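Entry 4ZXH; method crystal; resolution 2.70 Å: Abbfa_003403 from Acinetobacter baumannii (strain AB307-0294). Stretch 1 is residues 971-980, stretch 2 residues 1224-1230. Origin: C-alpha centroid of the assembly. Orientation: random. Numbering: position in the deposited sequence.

Stretch 1, residues 971-980: YVAPRDPIEI
Stretch 2 (1224-1230) INVLPLD

Stretch 2 has no regular helix or strand. Stretch 1 runs as loop from Tyr971 to Asp976 and enters a helix at Pro977 that continues beyond Ile980. The two stretches bury 345 Å² between them, both sides summed. The backbones come nearest at Arg975 and Leu1227, whose CA atoms are 5.2 Å apart.

Ile1224 (phi/psi -113/11, chi1 p, chi2 t) makes no contact.

Asn1225 has a left-handed backbone, phi/psi 69/33. Its CA-to-CB bond points sideways, but chi1 of -135° and chi2 of 7° bring the amide nearer to stretch 1. Asn1225 OD1 accepts from Arg975 NH1 at 2.9 Å, with an N-H...O angle of 137°. This is the one direct hydrogen bond across the contact. OD1 lies at the edge of the guanidinium, near its plane, where the N-H groups point. Asn1225 ND2 packs 3.8 Å from CG1 of Val972, which has chi1 t and phi/psi -128/124.

Val1226 (phi/psi -102/1, chi1 m) has its CA-to-CB bond pointing away from stretch 1 and meets it through its backbone. Val1226 O is 3.5 Å from Arg975 O. Both oxygens are acceptors, so they cannot hydrogen-bond to each other. A water joins them: its oxygen lies 2.5 Å from Arg975 O and 2.7 Å from Val1226 O, and the water donates to both.

Leu1227 is extended, phi/psi -137/151, with chi1 m and chi2 t. Leu1227 O lies 4.0 Å from Arg975 NH1, too far for a hydrogen bond.

Pro1228 (phi/psi -67/149, C-gamma exo) has the largest covered area in stretch 2. Pro1228 CA sits over one face of the guanidinium, 3.7 Å from Arg975 NH1. Pro1228 CD is 3.9 Å from Arg975 CB. Pro1228 CG lies 3.5 Å from Asp976 OD2 and 4.1 Å from Glu979 OE2.

Arg975 (phi/psi -117/-17; chi1 to chi3 m, t, m; chi4 173°) is held from within its own stretch. Glu979 (chi1 m, chi2 t, chi3 -10°) forms a salt bridge with it: Arg975 NE donates to Glu979 OE1 at 3.1 Å, and Arg975 NH2 to Glu979 OE2 at 2.7 Å. Arg975 N also donates to Glu979 OE1, at 2.8 Å. Asp976 (phi/psi -143/177, chi1 p, chi2 -3°) caps the helix; Asp976 OD1 accepts from Glu979 N at 3.0 Å. Ile980 N donates to Asp976 O at 3.0 Å.

Leu1229 (phi/psi -63/-32, chi1 -94°, chi2 p) contributes little; Leu1229 N is 4.2 Å from Arg975 NH1. Asp1230 (phi/psi -87/13, chi1 p) stays out of contact.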

# COMPACT_ATOMS: atom_id res chain seq x y z
N TYR A 971 10.33 22.54 7.13
CA TYR A 971 9.40 23.58 6.75
C TYR A 971 9.81 24.23 5.43
O TYR A 971 10.92 24.75 5.30
CB TYR A 971 9.31 24.65 7.83
CG TYR A 971 8.55 25.87 7.36
CD1 TYR A 971 7.15 25.88 7.33
CD2 TYR A 971 9.22 27.01 6.93
CE1 TYR A 971 6.45 26.99 6.89
CE2 TYR A 971 8.53 28.12 6.51
CZ TYR A 971 7.15 28.10 6.49
OH TYR A 971 6.45 29.20 6.04
N VAL A 972 8.91 24.22 4.47
CA VAL A 972 9.13 24.92 3.22
C VAL A 972 7.94 25.81 2.93
O VAL A 972 6.81 25.33 2.90
CB VAL A 972 9.36 23.95 2.07
CG1 VAL A 972 9.30 24.67 0.73
CG2 VAL A 972 10.68 23.24 2.28
N ALA A 973 8.20 27.10 2.75
CA ALA A 973 7.14 28.09 2.50
C ALA A 973 6.57 27.89 1.10
O ALA A 973 7.27 27.43 0.22
CB ALA A 973 7.69 29.49 2.66
N PRO A 974 5.28 28.22 0.89
CA PRO A 974 4.61 28.13 -0.42
C PRO A 974 5.33 28.96 -1.47
O PRO A 974 5.89 29.97 -1.11
CB PRO A 974 3.21 28.67 -0.13
CG PRO A 974 3.38 29.51 1.08
CD PRO A 974 4.37 28.76 1.91
N ARG A 975 5.32 28.56 -2.73
CA ARG A 975 6.21 29.19 -3.71
C ARG A 975 5.50 29.94 -4.85
O ARG A 975 6.11 30.76 -5.53
CB ARG A 975 7.17 28.13 -4.28
CG ARG A 975 8.04 27.44 -3.20
CD ARG A 975 8.61 26.09 -3.64
NE ARG A 975 7.55 25.11 -3.88
CZ ARG A 975 7.75 23.90 -4.40
NH1 ARG A 975 8.99 23.53 -4.73
NH2 ARG A 975 6.73 23.07 -4.59
N ASP A 976 4.22 29.67 -5.06
CA ASP A 976 3.49 30.37 -6.10
C ASP A 976 2.06 30.65 -5.62
O ASP A 976 1.72 30.26 -4.49
CB ASP A 976 3.54 29.56 -7.41
CG ASP A 976 2.81 28.23 -7.33
OD1 ASP A 976 2.29 27.88 -6.25
OD2 ASP A 976 2.75 27.51 -8.36
N PRO A 977 1.23 31.34 -6.43
CA PRO A 977 -0.14 31.60 -5.95
C PRO A 977 -0.98 30.35 -5.55
O PRO A 977 -1.79 30.43 -4.64
CB PRO A 977 -0.78 32.31 -7.16
CG PRO A 977 0.36 33.08 -7.77
CD PRO A 977 1.56 32.17 -7.60
N ILE A 978 -0.79 29.23 -6.22
CA ILE A 978 -1.55 28.04 -5.87
C ILE A 978 -1.15 27.53 -4.49
O ILE A 978 -2.00 27.20 -3.66
CB ILE A 978 -1.35 26.92 -6.91
CG1 ILE A 978 -2.19 27.18 -8.18
CG2 ILE A 978 -1.67 25.57 -6.31
CD1 ILE A 978 -1.97 26.15 -9.26
N GLU A 979 0.14 27.47 -4.22
CA GLU A 979 0.54 26.97 -2.91
C GLU A 979 0.20 27.99 -1.81
O GLU A 979 -0.12 27.60 -0.69
CB GLU A 979 2.03 26.61 -2.91
CG GLU A 979 2.39 25.52 -3.91
CD GLU A 979 3.86 25.20 -3.94
OE1 GLU A 979 4.66 25.96 -3.34
OE2 GLU A 979 4.23 24.20 -4.58
N ILE A 980 0.21 29.29 -2.13
CA ILE A 980 -0.22 30.30 -1.15
C ILE A 980 -1.69 30.09 -0.75
O ILE A 980 -2.01 30.10 0.44
CB ILE A 980 -0.01 31.73 -1.68
CG1 ILE A 980 1.49 32.02 -1.77
CG2 ILE A 980 -0.67 32.74 -0.77
CD1 ILE A 980 1.84 33.38 -2.34
N ILE A 1224 16.86 26.96 -5.64
CA ILE A 1224 16.82 27.35 -4.24
C ILE A 1224 15.41 27.31 -3.69
O ILE A 1224 15.17 27.82 -2.61
CB ILE A 1224 17.39 28.77 -3.99
CG1 ILE A 1224 16.66 29.81 -4.84
CG2 ILE A 1224 18.88 28.80 -4.17
CD1 ILE A 1224 17.06 31.22 -4.53
N ASN A 1225 14.49 26.72 -4.46
CA ASN A 1225 13.13 26.42 -3.98
C ASN A 1225 12.23 27.64 -3.75
O ASN A 1225 11.40 27.61 -2.86
CB ASN A 1225 13.22 25.61 -2.69
CG ASN A 1225 12.27 24.43 -2.66
OD1 ASN A 1225 11.61 24.09 -3.66
ND2 ASN A 1225 12.23 23.76 -1.51
N VAL A 1226 12.40 28.70 -4.54
CA VAL A 1226 11.46 29.83 -4.51
C VAL A 1226 10.47 29.83 -5.71
O VAL A 1226 9.62 30.74 -5.83
CB VAL A 1226 12.19 31.18 -4.46
CG1 VAL A 1226 13.13 31.20 -3.28
CG2 VAL A 1226 12.93 31.42 -5.75
N LEU A 1227 10.59 28.82 -6.57
CA LEU A 1227 9.57 28.45 -7.55
C LEU A 1227 9.41 26.93 -7.59
O LEU A 1227 10.36 26.21 -7.30
CB LEU A 1227 9.92 28.96 -8.96
CG LEU A 1227 9.76 30.46 -9.16
CD1 LEU A 1227 10.15 30.85 -10.59
CD2 LEU A 1227 8.32 30.85 -8.85
N PRO A 1228 8.22 26.43 -7.93
CA PRO A 1228 8.00 24.98 -8.00
C PRO A 1228 8.79 24.33 -9.13
O PRO A 1228 9.02 24.95 -10.16
CB PRO A 1228 6.48 24.86 -8.26
CG PRO A 1228 5.90 26.13 -7.76
CD PRO A 1228 6.95 27.18 -8.03
N LEU A 1229 9.18 23.07 -8.94
CA LEU A 1229 9.95 22.39 -9.96
C LEU A 1229 9.16 22.23 -11.25
O LEU A 1229 9.74 22.27 -12.33
CB LEU A 1229 10.44 21.03 -9.46
CG LEU A 1229 11.85 21.08 -8.87
CD1 LEU A 1229 12.00 22.18 -7.80
CD2 LEU A 1229 12.23 19.72 -8.30
N ASP A 1230 7.84 22.08 -11.16
CA ASP A 1230 7.02 21.94 -12.36
C ASP A 1230 6.57 23.27 -13.00
O ASP A 1230 5.71 23.27 -13.88
CB ASP A 1230 5.78 21.07 -12.07
CG ASP A 1230 5.06 21.47 -10.79
OD1 ASP A 1230 5.72 21.96 -9.85
OD2 ASP A 1230 3.82 21.30 -10.73
O HOH W 1 7.78 32.68 -5.53